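Local structure of putative agmatine deiminase (Streptococcus mutans, 2EWO) at residues R16-E22 and H166-E170; K206-V210 and F257-D263; K273-T277 and A306-F311. The protein probably hydrolyses the guanidinium group of agmatine, yielding N-carbamoylputrescine and ammonia, as a deiminase of the guanidino-group-modifying superfamily. One frame throughout, in Å; residues are numbered along the deposited sequence.

Contact 1. Residues R16-E22 and H166-E170; sequences RMPGEFE and HVDGE
From Arg-16 to Gly-19 the first segment is extended, and it then closes into a type I turn, Gly-19 to Glu-22, held by Glu-22 N to Gly-19 O at 2.8 Å. The second segment begins on strand 165-168, with His-166 and Val-167 in beta conformation, and leaves it with a sharp bend at Gly-169 (phi/psi -23/-56). The backbones approach most closely at two glycines, Gly-19 CA to Gly-169 CA being 4.8 Å. Glycine suits position 19, since an ideal CB there would collide with the Phe-21 ring.

Arg-16 sends its CA-to-CB bond toward the other segment and, with chi1 p, chi2 t and chi3 m, donates NE to Gly-169 O at 3.1 Å; its NH2 adds a weak bond to the same oxygen at 3.5 Å. NH2 also forms a salt bridge with Glu-22 OE2 (2.8 Å), and that oxygen accepts Gly-19 N at 2.8 Å. NH1 is paired with Asp-109. The selenomethionine Met-17, all t, lays SE 3.5 Å from Val-167 CG2, while Phe-21 CZ sits 4.2 Å from Gly-169 N.

This joins the lead-in to strand 24-29 to the hairpin 165-168/172-176 of another module of the five-bladed α/β propeller of guanidino-group-modifying enzymes. The Arg-16 charge is met by carboxylates while a backbone carbonyl takes NE, so the polar part depends on hairpin shape more than on hairpin side chains.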
loop_
_atom_site.group_PDB
_atom_site.type_symbol
_atom_site.label_atom_id
_atom_site.label_comp_id
_atom_site.label_asym_id
_atom_site.label_seq_id
_atom_site.Cartn_x
_atom_site.Cartn_y
_atom_site.Cartn_z
ATOM N N ARG A 16 -15.497 -4.938 34.539
ATOM C CA ARG A 16 -16.279 -6.085 34.081
ATOM C C ARG A 16 -16.980 -5.823 32.762
ATOM O O ARG A 16 -17.594 -4.773 32.576
ATOM C CB ARG A 16 -17.347 -6.443 35.125
ATOM C CG ARG A 16 -18.098 -5.222 35.678
ATOM C CD ARG A 16 -19.341 -5.590 36.477
ATOM N NE ARG A 16 -20.498 -5.828 35.616
ATOM C CZ ARG A 16 -21.180 -4.871 34.991
ATOM N NH1 ARG A 16 -20.826 -3.603 35.136
ATOM N NH2 ARG A 16 -22.207 -5.179 34.204
HETATM N N MSE A 17 -16.895 -6.785 31.850
HETATM C CA MSE A 17 -17.565 -6.645 30.571
HETATM C C MSE A 17 -19.057 -6.600 30.892
HETATM O O MSE A 17 -19.626 -7.592 31.359
HETATM C CB MSE A 17 -17.263 -7.838 29.664
HETATM C CG MSE A 17 -18.093 -7.845 28.379
HETATM SE SE MSE A 17 -17.761 -9.375 27.194
HETATM C CE MSE A 17 -18.325 -8.607 25.487
ATOM N N PRO A 18 -19.704 -5.445 30.651
ATOM C CA PRO A 18 -21.126 -5.221 30.904
ATOM C C PRO A 18 -21.938 -5.923 29.838
ATOM O O PRO A 18 -21.456 -6.111 28.727
ATOM C CB PRO A 18 -21.243 -3.715 30.784
ATOM C CG PRO A 18 -20.377 -3.466 29.593
ATOM C CD PRO A 18 -19.132 -4.280 29.947
ATOM N N GLY A 19 -23.170 -6.286 30.173
ATOM C CA GLY A 19 -24.028 -6.964 29.226
ATOM C C GLY A 19 -24.245 -6.208 27.932
ATOM O O GLY A 19 -24.437 -4.990 27.921
ATOM N N GLU A 20 -24.229 -6.948 26.831
ATOM C CA GLU A 20 -24.415 -6.368 25.508
ATOM C C GLU A 20 -25.620 -5.433 25.454
ATOM O O GLU A 20 -25.610 -4.420 24.750
ATOM C CB GLU A 20 -24.571 -7.485 24.476
ATOM C CG GLU A 20 -24.414 -7.024 23.035
ATOM C CD GLU A 20 -24.163 -8.180 22.067
ATOM O OE1 GLU A 20 -23.149 -8.911 22.254
ATOM O OE2 GLU A 20 -24.979 -8.348 21.121
ATOM N N PHE A 21 -26.648 -5.780 26.216
ATOM C CA PHE A 21 -27.881 -5.011 26.278
ATOM C C PHE A 21 -27.775 -3.690 27.036
ATOM O O PHE A 21 -28.519 -2.749 26.749
ATOM C CB PHE A 21 -28.975 -5.874 26.896
ATOM C CG PHE A 21 -28.502 -6.734 28.041
ATOM C CD1 PHE A 21 -28.299 -6.193 29.305
ATOM C CD2 PHE A 21 -28.275 -8.095 27.852
ATOM C CE1 PHE A 21 -27.880 -7.002 30.360
ATOM C CE2 PHE A 21 -27.857 -8.904 28.898
ATOM C CZ PHE A 21 -27.659 -8.362 30.151
ATOM N N GLU A 22 -26.853 -3.615 27.996
ATOM C CA GLU A 22 -26.685 -2.392 28.774
ATOM C C GLU A 22 -26.510 -1.172 27.870
ATOM O O GLU A 22 -26.299 -1.308 26.662
ATOM C CB GLU A 22 -25.501 -2.534 29.740
ATOM C CG GLU A 22 -25.713 -3.612 30.803
ATOM C CD GLU A 22 -24.681 -3.566 31.927
ATOM O OE1 GLU A 22 -24.462 -2.472 32.499
ATOM O OE2 GLU A 22 -24.096 -4.627 32.253
ATOM N N HIS A 166 -20.311 -14.853 25.286
ATOM C CA HIS A 166 -21.451 -14.000 25.598
ATOM C C HIS A 166 -21.537 -13.868 27.104
ATOM O O HIS A 166 -21.428 -14.855 27.841
ATOM C CB HIS A 166 -22.743 -14.596 25.055
ATOM C CG HIS A 166 -23.041 -14.209 23.639
ATOM N ND1 HIS A 166 -23.085 -12.895 23.221
ATOM C CD2 HIS A 166 -23.360 -14.958 22.558
ATOM C CE1 HIS A 166 -23.423 -12.854 21.944
ATOM N NE2 HIS A 166 -23.597 -14.093 21.518
ATOM N N VAL A 167 -21.749 -12.636 27.557
ATOM C CA VAL A 167 -21.798 -12.346 28.982
ATOM C C VAL A 167 -23.061 -11.643 29.473
ATOM O O VAL A 167 -23.742 -10.944 28.725
ATOM C CB VAL A 167 -20.580 -11.482 29.378
ATOM C CG1 VAL A 167 -20.453 -11.407 30.884
ATOM C CG2 VAL A 167 -19.327 -12.054 28.764
ATOM N N ASP A 168 -23.361 -11.857 30.748
ATOM C CA ASP A 168 -24.498 -11.228 31.390
ATOM C C ASP A 168 -23.900 -10.370 32.513
ATOM O O ASP A 168 -22.882 -10.736 33.115
ATOM C CB ASP A 168 -25.476 -12.282 31.948
ATOM C CG ASP A 168 -24.947 -13.003 33.191
ATOM O OD1 ASP A 168 -23.942 -13.734 33.097
ATOM O OD2 ASP A 168 -25.552 -12.837 34.268
ATOM N N GLY A 169 -24.519 -9.222 32.774
ATOM C CA GLY A 169 -24.024 -8.330 33.809
ATOM C C GLY A 169 -23.164 -8.958 34.898
ATOM O O GLY A 169 -22.030 -8.528 35.110
ATOM N N GLU A 170 -23.685 -9.983 35.577
ATOM C CA GLU A 170 -22.948 -10.626 36.669
ATOM C C GLU A 170 -22.147 -11.886 36.350
ATOM O O GLU A 170 -22.521 -12.687 35.498
ATOM C CB GLU A 170 -23.883 -10.909 37.853
ATOM C CG GLU A 170 -25.304 -11.340 37.484
ATOM C CD GLU A 170 -26.266 -10.157 37.337
ATOM O OE1 GLU A 170 -26.042 -9.307 36.446
ATOM O OE2 GLU A 170 -27.244 -10.078 38.118
#

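Contact 2. Residues K206-V210 and F257-D263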
loop_
_atom_site.group_PDB
_atom_site.type_symbol
_atom_site.label_atom_id
_atom_site.label_comp_id
_atom_site.label_asym_id
_atom_site.label_seq_id
_atom_site.Cartn_x
_atom_site.Cartn_y
_atom_site.Cartn_z
ATOM N N LYS A 206 -18.334 -17.614 37.004
ATOM C CA LYS A 206 -18.793 -18.902 36.484
ATOM C C LYS A 206 -18.837 -18.967 34.964
ATOM O O LYS A 206 -19.330 -18.050 34.311
ATOM C CB LYS A 206 -20.181 -19.244 37.020
ATOM C CG LYS A 206 -20.686 -20.596 36.530
ATOM C CD LYS A 206 -22.039 -20.934 37.114
ATOM C CE LYS A 206 -22.451 -22.358 36.765
ATOM N NZ LYS A 206 -23.767 -22.692 37.373
ATOM N N VAL A 207 -18.386 -20.136 34.396
ATOM C CA VAL A 207 -18.359 -20.257 32.931
ATOM C C VAL A 207 -19.186 -21.475 32.491
ATOM O O VAL A 207 -18.881 -22.620 32.855
ATOM C CB VAL A 207 -16.910 -20.419 32.452
ATOM C CG1 VAL A 207 -16.139 -21.491 33.225
ATOM C CG2 VAL A 207 -16.807 -20.816 30.978
ATOM N N LEU A 208 -20.225 -21.179 31.715
ATOM C CA LEU A 208 -21.152 -22.197 31.161
ATOM C C LEU A 208 -20.590 -22.728 29.841
ATOM O O LEU A 208 -20.367 -21.972 28.888
ATOM C CB LEU A 208 -22.518 -21.566 30.887
ATOM C CG LEU A 208 -23.427 -21.534 32.118
ATOM C CD1 LEU A 208 -22.761 -20.892 33.335
ATOM C CD2 LEU A 208 -24.716 -20.745 31.884
ATOM N N TRP A 209 -20.383 -24.030 29.791
ATOM C CA TRP A 209 -19.754 -24.658 28.619
ATOM C C TRP A 209 -20.735 -25.419 27.725
ATOM O O TRP A 209 -20.970 -26.628 27.920
ATOM C CB TRP A 209 -18.688 -25.661 29.064
ATOM C CG TRP A 209 -17.490 -24.990 29.736
ATOM C CD1 TRP A 209 -17.360 -24.690 31.034
ATOM C CD2 TRP A 209 -16.307 -24.574 29.071
ATOM N NE1 TRP A 209 -16.074 -24.084 31.199
ATOM C CE2 TRP A 209 -15.471 -24.030 30.035
ATOM C CE3 TRP A 209 -15.875 -24.618 27.740
ATOM C CZ2 TRP A 209 -14.197 -23.526 29.750
ATOM C CZ3 TRP A 209 -14.592 -24.104 27.459
ATOM C CH2 TRP A 209 -13.793 -23.584 28.419
ATOM N N VAL A 210 -21.278 -24.684 26.752
ATOM C CA VAL A 210 -22.118 -25.298 25.726
ATOM C C VAL A 210 -21.211 -26.177 24.981
ATOM O O VAL A 210 -19.987 -25.990 24.986
ATOM C CB VAL A 210 -22.738 -24.303 24.775
ATOM C CG1 VAL A 210 -23.372 -24.992 23.555
ATOM C CG2 VAL A 210 -23.854 -23.499 25.426
ATOM N N PHE A 257 -28.864 -28.289 27.406
ATOM C CA PHE A 257 -27.795 -27.838 28.284
ATOM C C PHE A 257 -28.154 -26.528 28.971
ATOM O O PHE A 257 -27.967 -26.367 30.179
ATOM C CB PHE A 257 -26.517 -27.615 27.496
ATOM C CG PHE A 257 -25.429 -26.975 28.298
ATOM C CD1 PHE A 257 -24.629 -27.742 29.132
ATOM C CD2 PHE A 257 -25.204 -25.601 28.224
ATOM C CE1 PHE A 257 -23.611 -27.157 29.881
ATOM C CE2 PHE A 257 -24.188 -25.000 28.970
ATOM C CZ PHE A 257 -23.387 -25.782 29.800
ATOM N N LEU A 258 -28.647 -25.586 28.174
ATOM C CA LEU A 258 -29.028 -24.266 28.656
ATOM C C LEU A 258 -30.091 -24.333 29.736
ATOM O O LEU A 258 -29.885 -23.873 30.866
ATOM C CB LEU A 258 -29.540 -23.429 27.484
ATOM C CG LEU A 258 -28.596 -22.372 26.903
ATOM C CD1 LEU A 258 -27.186 -22.939 26.752
ATOM C CD2 LEU A 258 -29.156 -21.890 25.562
ATOM N N SER A 259 -31.232 -24.910 29.368
ATOM C CA SER A 259 -32.378 -25.063 30.263
ATOM C C SER A 259 -32.040 -25.749 31.601
ATOM O O SER A 259 -32.661 -25.464 32.627
ATOM C CB SER A 259 -33.469 -25.843 29.539
ATOM O OG SER A 259 -32.925 -27.036 29.016
ATOM N N GLN A 260 -31.054 -26.643 31.580
ATOM C CA GLN A 260 -30.624 -27.366 32.777
ATOM C C GLN A 260 -29.509 -26.609 33.495
ATOM O O GLN A 260 -28.944 -27.099 34.471
ATOM C CB GLN A 260 -30.102 -28.759 32.390
ATOM C CG GLN A 260 -31.173 -29.786 32.020
ATOM C CD GLN A 260 -31.770 -30.481 33.244
ATOM O OE1 GLN A 260 -31.067 -31.171 33.987
ATOM N NE2 GLN A 260 -33.071 -30.301 33.456
ATOM N N GLN A 261 -29.195 -25.412 33.015
ATOM C CA GLN A 261 -28.117 -24.631 33.604
ATOM C C GLN A 261 -28.509 -23.347 34.319
ATOM O O GLN A 261 -29.381 -22.596 33.869
ATOM C CB GLN A 261 -27.071 -24.313 32.530
ATOM C CG GLN A 261 -26.151 -25.472 32.219
ATOM C CD GLN A 261 -25.191 -25.764 33.357
ATOM O OE1 GLN A 261 -24.537 -26.806 33.377
ATOM N NE2 GLN A 261 -25.094 -24.837 34.308
ATOM N N THR A 262 -27.831 -23.101 35.436
ATOM C CA THR A 262 -28.049 -21.910 36.251
ATOM C C THR A 262 -26.817 -20.988 36.181
ATOM O O THR A 262 -25.709 -21.434 35.857
ATOM C CB THR A 262 -28.298 -22.285 37.733
ATOM O OG1 THR A 262 -28.383 -21.091 38.518
ATOM C CG2 THR A 262 -27.162 -23.154 38.274
ATOM N N ASP A 263 -27.006 -19.708 36.489
ATOM C CA ASP A 263 -25.895 -18.768 36.443
ATOM C C ASP A 263 -25.182 -18.586 37.784
ATOM O O ASP A 263 -25.282 -19.426 38.683
ATOM C CB ASP A 263 -26.357 -17.406 35.905
ATOM C CG ASP A 263 -27.509 -16.822 36.692
ATOM O OD1 ASP A 263 -27.394 -16.682 37.932
ATOM O OD2 ASP A 263 -28.530 -16.494 36.054
#
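Phe-257, Lys-206 and Leu-208 carry most of the buried surface. Phe-257, on the last turn of helix 248-259, points its CB toward the strand and sets its ring against the backbone of 208-210. Val-210 CA lies over one face, 4.2 Å from the ring centroid, a CH-pi contact, and Trp-209 O is 3.2 Å from Phe-257 CZ. A flat aromatic ring suits this place because it can lie close along a backbone. Val-210 CG2 fills in beside it, 3.8 Å from Phe-257 CD2 and 3.6 Å from Leu-258 CD1.

Strand 206-210 runs parallel to strand 172-176, joined to it through helix 191-202 in a beta-alpha-beta crossover. With strand 165-168 this makes one ββαβ module of the five-bladed α/β propeller of guanidino-group-modifying enzymes. Helix 248-259 belongs to the next module, so the contact packs one module's outermost strand against the helix end and following loop of its neighbour. The indole of Trp-209 turns instead to Glu-195 (hydrogen bond) and Lys-191 (cation-pi).

Leu-208 bridges the ring and the chain beyond the helix: its CB is 4.3 Å from Phe-257 CE2, its CD1 3.9 Å from Thr-262 O. There Gln-261 N is bonded to Leu-258 O at 2.7 Å. Lys-206, every chi t, spans the remaining gap and donates a hydrogen bond from NZ to Thr-262 O at 2.8 Å, its long stem and charged tip suiting a partly exposed position.

Contact 3. Residues K273-T277 and A306-F311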
loop_
_atom_site.group_PDB
_atom_site.type_symbol
_atom_site.label_atom_id
_atom_site.label_comp_id
_atom_site.label_asym_id
_atom_site.label_seq_id
_atom_site.Cartn_x
_atom_site.Cartn_y
_atom_site.Cartn_z
ATOM N N LYS A 273 -36.644 -19.172 22.583
ATOM C CA LYS A 273 -36.555 -19.921 21.350
ATOM C C LYS A 273 -36.509 -19.067 20.096
ATOM O O LYS A 273 -37.425 -18.294 19.816
ATOM C CB LYS A 273 -37.711 -20.915 21.246
ATOM C CG LYS A 273 -37.525 -22.191 22.056
ATOM C CD LYS A 273 -38.584 -23.211 21.669
ATOM C CE LYS A 273 -38.474 -24.496 22.466
ATOM N NZ LYS A 273 -39.491 -25.496 22.022
HETATM N N MSE A 274 -35.423 -19.218 19.347
HETATM C CA MSE A 274 -35.232 -18.505 18.092
HETATM C C MSE A 274 -35.460 -19.566 17.019
HETATM O O MSE A 274 -35.383 -20.758 17.305
HETATM C CB MSE A 274 -33.795 -17.965 18.011
HETATM C CG MSE A 274 -33.492 -17.072 16.795
HETATM SE SE MSE A 274 -34.449 -15.346 16.806
HETATM C CE MSE A 274 -33.581 -14.563 18.369
ATOM N N CYS A 275 -35.751 -19.151 15.793
ATOM C CA CYS A 275 -35.964 -20.119 14.728
ATOM C C CYS A 275 -34.756 -20.143 13.807
ATOM O O CYS A 275 -33.901 -19.253 13.855
ATOM C CB CYS A 275 -37.199 -19.752 13.913
ATOM S SG CYS A 275 -36.973 -18.279 12.899
ATOM N N VAL A 276 -34.702 -21.174 12.972
ATOM C CA VAL A 276 -33.629 -21.345 12.002
ATOM C C VAL A 276 -34.238 -21.310 10.604
ATOM O O VAL A 276 -35.411 -21.644 10.425
ATOM C CB VAL A 276 -32.882 -22.702 12.197
ATOM C CG1 VAL A 276 -32.033 -22.661 13.461
ATOM C CG2 VAL A 276 -33.879 -23.850 12.267
ATOM N N THR A 277 -33.453 -20.902 9.612
ATOM C CA THR A 277 -33.958 -20.855 8.245
ATOM C C THR A 277 -34.481 -22.238 7.845
ATOM O O THR A 277 -34.136 -23.245 8.465
ATOM C CB THR A 277 -32.851 -20.415 7.257
ATOM O OG1 THR A 277 -31.667 -21.187 7.484
ATOM C CG2 THR A 277 -32.538 -18.944 7.430
ATOM N N ALA A 306 -26.616 -19.296 8.086
ATOM C CA ALA A 306 -27.569 -18.178 8.129
ATOM C C ALA A 306 -28.382 -18.333 9.422
ATOM O O ALA A 306 -29.452 -18.940 9.422
ATOM C CB ALA A 306 -28.488 -18.203 6.907
ATOM N N SER A 307 -27.858 -17.786 10.519
ATOM C CA SER A 307 -28.496 -17.874 11.834
ATOM C C SER A 307 -29.126 -16.541 12.264
ATOM O O SER A 307 -28.530 -15.478 12.090
ATOM C CB SER A 307 -27.448 -18.328 12.862
ATOM O OG SER A 307 -27.997 -18.515 14.150
ATOM N N TYR A 308 -30.335 -16.606 12.823
ATOM C CA TYR A 308 -31.039 -15.403 13.274
ATOM C C TYR A 308 -30.522 -14.964 14.651
ATOM O O TYR A 308 -30.819 -13.867 15.123
ATOM C CB TYR A 308 -32.559 -15.659 13.346
ATOM C CG TYR A 308 -33.224 -15.935 12.009
ATOM C CD1 TYR A 308 -33.367 -14.925 11.056
ATOM C CD2 TYR A 308 -33.672 -17.220 11.681
ATOM C CE1 TYR A 308 -33.936 -15.187 9.804
ATOM C CE2 TYR A 308 -34.242 -17.497 10.431
ATOM C CZ TYR A 308 -34.368 -16.475 9.496
ATOM O OH TYR A 308 -34.908 -16.743 8.253
ATOM N N LEU A 309 -29.740 -15.830 15.284
ATOM C CA LEU A 309 -29.187 -15.540 16.593
ATOM C C LEU A 309 -28.084 -14.491 16.449
ATOM O O LEU A 309 -27.600 -13.928 17.438
ATOM C CB LEU A 309 -28.640 -16.825 17.212
ATOM C CG LEU A 309 -28.679 -16.948 18.739
ATOM C CD1 LEU A 309 -27.627 -16.050 19.371
ATOM C CD2 LEU A 309 -30.077 -16.598 19.244
ATOM N N ASN A 310 -27.695 -14.226 15.206
ATOM C CA ASN A 310 -26.660 -13.240 14.896
ATOM C C ASN A 310 -27.263 -11.843 14.837
ATOM O O ASN A 310 -27.296 -11.211 13.785
ATOM C CB ASN A 310 -26.001 -13.578 13.546
ATOM C CG ASN A 310 -24.799 -14.493 13.691
ATOM O OD1 ASN A 310 -23.674 -14.029 13.917
ATOM N ND2 ASN A 310 -25.032 -15.799 13.576
ATOM N N PHE A 311 -27.753 -11.371 15.974
ATOM C CA PHE A 311 -28.348 -10.041 16.036
ATOM C C PHE A 311 -27.576 -9.151 17.028
ATOM O O PHE A 311 -26.955 -9.638 17.990
ATOM C CB PHE A 311 -29.857 -10.141 16.401
ATOM C CG PHE A 311 -30.133 -10.918 17.668
ATOM C CD1 PHE A 311 -30.079 -10.291 18.908
ATOM C CD2 PHE A 311 -30.360 -12.291 17.624
ATOM C CE1 PHE A 311 -30.236 -11.015 20.080
ATOM C CE2 PHE A 311 -30.517 -13.024 18.796
ATOM C CZ PHE A 311 -30.452 -12.383 20.023
#
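Two buried loops of the α/β propeller meet here: 273-277 follows strand 270-271, the last of one ββαβ module, and 306-311 leads into strand 312-314 of the next. No hydrogen bond crosses between them; packing does the work. Ala-306 packs against the methyl of Thr-277, whose CG2 lies 3.7 Å from Ala-306 O. Ser-307 turns away, its OG bonded to Asp-225 O, and opens a type I turn that runs to Asn-310.

Tyr-308 is the centrepiece. Its CB points toward the other loop and the ring lies along 275-277, with Cys-275 O only 3.0 Å from Tyr-308 CD2 at the ring edge. Cys-275 SG makes an oblique sulfur-aromatic contact, 4.4 Å from the ring centroid. A tyrosine fits because the ring fills the interior while its hydroxyl is hydrogen-bonded to Asp-328 at the start of helix 328-338.

Leu-309 then brings CD2 to 4.1 Å from CE of Met-274. Asn-310 centres an inverse gamma turn that swings the chain round, so that Phe-311, its CA-to-CB bond toward the other loop, also meets the selenomethionine Met-274. The flexible Met-274 side chain, folded with chi2 and chi3 both p, places CE 3.5 Å from Phe-311 CE2.

All three contacts tie together different modules of the propeller. Contacts 1 and 2 engage the same three-stranded sheet from its two outermost strands, 165-168 and 206-210; their centres are 16 Å apart and their nearest atoms about 5 Å, without touching. Contacts 1 and 3, with centres 21 Å apart, do meet, by packing, where Glu-20 OE2 lies 3.9 Å from Phe-311 O. Contact 2 uses helix 248-259, and contact 3 starts from the loop just after that module's last strand; about 8 Å separates their nearest atoms. The centres of contacts 1, 3 and 2 are 13, 14 and 20 Å from the chain centre. In this family the active site lies in the central channel.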